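Local coordinates for dachshund homolog 1 (Homo sapiens, PDB 1L8R), which acts as a transcription factor in organogenesis, its DACHbox-N domain carrying a DNA-binding motif like that of forkhead/winged-helix proteins, at residues His46-Tyr49 against Thr50-Arg54. Numbering follows the deposited sequence.
Sequences HTVY and TKLKR
Thr50 folds its hydroxyl back onto the preceding turn of helix 45-54, where OG1 donates to the carbonyl oxygen of His46 at 3.0 Å. That oxygen also accepts the regular helical bond from Thr50 N, and the two donors reach it from opposite faces of the carbonyl plane. The hydroxyl gets there because OG1 stands beside the backbone N and anti to the carbonyl carbon (chi1 -58°), a usual way for a helical threonine to satisfy its own polar group. The His46 imidazole slants across the same threonine, its ND1 4.0 Å from Thr50 OG1, a distance of packing alone.

One residue further on, Thr47 and Lys51 run side by side in the same direction. The methyl CG2 of Thr47 lies 3.7 Å from Lys51 CE, while CG of the lysine passes 3.3 Å from the carbonyl oxygen of Thr47. The lysine chain is extended as far as CE and turns only at its last torsion (chi4 -60°), which turns NZ away from the Thr47 methyl while CE stays beside it. Val48 and Leu52 form the apolar counterpart: they too point the same way, with Val48 CG1 4.0 Å from Leu52 CD2. In their backbone Leu52 N donates to Val48 O at 2.8 Å, the ordinary helical bond.

The helix is part of the DACHbox-N domain, which contains a DNA-binding motif similar to that of forkhead/winged-helix proteins. Val48 and Leu52 both face Leu94 of helix 88-99, and on helix 30-37 Val48 meets Phe34 and Leu52 meets Leu30. Tyr49 also packs on Leu30 and makes a cation-pi contact with Lys84 of strand 84-87, while Arg54 forms a salt bridge with Asp97, tying the end of the helix to helix 88-99.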
ATOM      1  N   HIS A  46      12.213   1.837   2.381  1.00 31.43           N
ATOM      2  CA  HIS A  46      12.951   3.020   1.957  1.00 30.91           C
ATOM      3  C   HIS A  46      13.329   2.848   0.487  1.00 30.29           C
ATOM      4  O   HIS A  46      13.265   3.796  -0.300  1.00 30.60           O
ATOM      5  CB  HIS A  46      14.208   3.185   2.821  1.00 33.26           C
ATOM      6  CG  HIS A  46      14.961   4.455   2.567  1.00 34.06           C
ATOM      7  ND1 HIS A  46      15.812   4.617   1.497  1.00 34.47           N
ATOM      8  CD2 HIS A  46      14.986   5.628   3.247  1.00 35.64           C
ATOM      9  CE1 HIS A  46      16.330   5.833   1.525  1.00 35.66           C
ATOM     10  NE2 HIS A  46      15.844   6.466   2.579  1.00 35.55           N
ATOM     11  N   THR A  47      13.706   1.626   0.123  1.00 28.49           N
ATOM     12  CA  THR A  47      14.084   1.315  -1.249  1.00 28.52           C
ATOM     13  C   THR A  47      12.842   1.385  -2.127  1.00 27.86           C
ATOM     14  O   THR A  47      12.907   1.829  -3.273  1.00 27.26           O
ATOM     15  CB  THR A  47      14.695  -0.095  -1.354  1.00 29.46           C
ATOM     16  OG1 THR A  47      15.807  -0.197  -0.455  1.00 32.36           O
ATOM     17  CG2 THR A  47      15.177  -0.369  -2.776  1.00 30.30           C
ATOM     18  N   VAL A  48      11.709   0.942  -1.582  1.00 26.21           N
ATOM     19  CA  VAL A  48      10.448   0.984  -2.317  1.00 24.58           C
ATOM     20  C   VAL A  48      10.170   2.424  -2.732  1.00 23.50           C
ATOM     21  O   VAL A  48       9.893   2.697  -3.898  1.00 21.50           O
ATOM     22  CB  VAL A  48       9.260   0.476  -1.458  1.00 24.58           C
ATOM     23  CG1 VAL A  48       7.942   0.784  -2.156  1.00 24.91           C
ATOM     24  CG2 VAL A  48       9.384  -1.024  -1.227  1.00 25.60           C
ATOM     25  N   TYR A  49      10.251   3.345  -1.776  1.00 22.41           N
ATOM     26  CA  TYR A  49      10.010   4.756  -2.068  1.00 22.53           C
ATOM     27  C   TYR A  49      10.972   5.257  -3.145  1.00 22.59           C
ATOM     28  O   TYR A  49      10.590   6.034  -4.019  1.00 20.55           O
ATOM     29  CB  TYR A  49      10.161   5.599  -0.797  1.00 23.23           C
ATOM     30  CG  TYR A  49       9.056   5.407   0.229  1.00 25.80           C
ATOM     31  CD1 TYR A  49       9.165   5.965   1.503  1.00 27.82           C
ATOM     32  CD2 TYR A  49       7.895   4.694  -0.079  1.00 27.69           C
ATOM     33  CE1 TYR A  49       8.147   5.819   2.449  1.00 28.59           C
ATOM     34  CE2 TYR A  49       6.871   4.541   0.859  1.00 27.29           C
ATOM     35  CZ  TYR A  49       7.005   5.108   2.120  1.00 28.31           C
ATOM     36  OH  TYR A  49       5.998   4.978   3.050  1.00 27.70           O
ATOM     37  N   THR A  50      12.224   4.811  -3.082  1.00 22.77           N
ATOM     38  CA  THR A  50      13.216   5.215  -4.073  1.00 23.80           C
ATOM     39  C   THR A  50      12.800   4.726  -5.463  1.00 22.31           C
ATOM     40  O   THR A  50      12.820   5.484  -6.437  1.00 22.60           O
ATOM     41  CB  THR A  50      14.605   4.632  -3.745  1.00 25.59           C
ATOM     42  OG1 THR A  50      15.004   5.055  -2.433  1.00 28.42           O
ATOM     43  CG2 THR A  50      15.633   5.105  -4.762  1.00 27.34           C
ATOM     44  N   LYS A  51      12.418   3.459  -5.552  1.00 21.33           N
ATOM     45  CA  LYS A  51      12.003   2.891  -6.828  1.00 21.81           C
ATOM     46  C   LYS A  51      10.723   3.547  -7.336  1.00 21.42           C
ATOM     47  O   LYS A  51      10.601   3.857  -8.521  1.00 20.09           O
ATOM     48  CB  LYS A  51      11.792   1.383  -6.689  1.00 21.91           C
ATOM     49  CG  LYS A  51      13.061   0.615  -6.364  1.00 25.74           C
ATOM     50  CD  LYS A  51      12.788  -0.877  -6.286  1.00 27.93           C
ATOM     51  CE  LYS A  51      14.065  -1.656  -6.030  1.00 29.86           C
ATOM     52  NZ  LYS A  51      15.068  -1.432  -7.106  1.00 30.96           N
ATOM     53  N   LEU A  52       9.770   3.757  -6.434  1.00 21.19           N
ATOM     54  CA  LEU A  52       8.503   4.386  -6.795  1.00 21.55           C
ATOM     55  C   LEU A  52       8.757   5.757  -7.427  1.00 22.25           C
ATOM     56  O   LEU A  52       8.118   6.123  -8.410  1.00 19.90           O
ATOM     57  CB  LEU A  52       7.630   4.521  -5.544  1.00 19.98           C
ATOM     58  CG  LEU A  52       6.239   3.879  -5.496  1.00 21.17           C
ATOM     59  CD1 LEU A  52       6.182   2.570  -6.284  1.00 18.82           C
ATOM     60  CD2 LEU A  52       5.875   3.641  -4.044  1.00 19.06           C
ATOM     61  N   LYS A  53       9.695   6.515  -6.867  1.00 24.85           N
ATOM     62  CA  LYS A  53      10.011   7.826  -7.422  1.00 27.98           C
ATOM     63  C   LYS A  53      10.463   7.671  -8.870  1.00 28.54           C
ATOM     64  O   LYS A  53       9.916   8.299  -9.777  1.00 29.79           O
ATOM     65  CB  LYS A  53      11.116   8.507  -6.611  1.00 29.75           C
ATOM     66  CG  LYS A  53      10.718   8.868  -5.188  1.00 33.67           C
ATOM     67  CD  LYS A  53      11.746   9.787  -4.543  1.00 36.05           C
ATOM     68  CE  LYS A  53      11.841  11.111  -5.289  1.00 37.79           C
ATOM     69  NZ  LYS A  53      12.829  12.038  -4.673  1.00 40.61           N
ATOM     70  N   ARG A  54      11.458   6.814  -9.081  1.00 29.07           N
ATOM     71  CA  ARG A  54      11.996   6.567 -10.412  1.00 29.39           C
ATOM     72  C   ARG A  54      10.922   6.109 -11.402  1.00 28.58           C
ATOM     73  O   ARG A  54      10.949   6.489 -12.576  1.00 27.68           O
ATOM     74  CB  ARG A  54      13.103   5.518 -10.333  1.00 31.33           C
ATOM     75  CG  ARG A  54      13.959   5.416 -11.578  1.00 34.84           C
ATOM     76  CD  ARG A  54      14.867   4.208 -11.491  1.00 36.76           C
ATOM     77  NE  ARG A  54      14.124   2.967 -11.680  1.00 40.56           N
ATOM     78  CZ  ARG A  54      14.460   1.803 -11.135  1.00 41.46           C
ATOM     79  NH1 ARG A  54      15.531   1.712 -10.357  1.00 43.78           N
ATOM     80  NH2 ARG A  54      13.729   0.725 -11.376  1.00 42.62           N
TER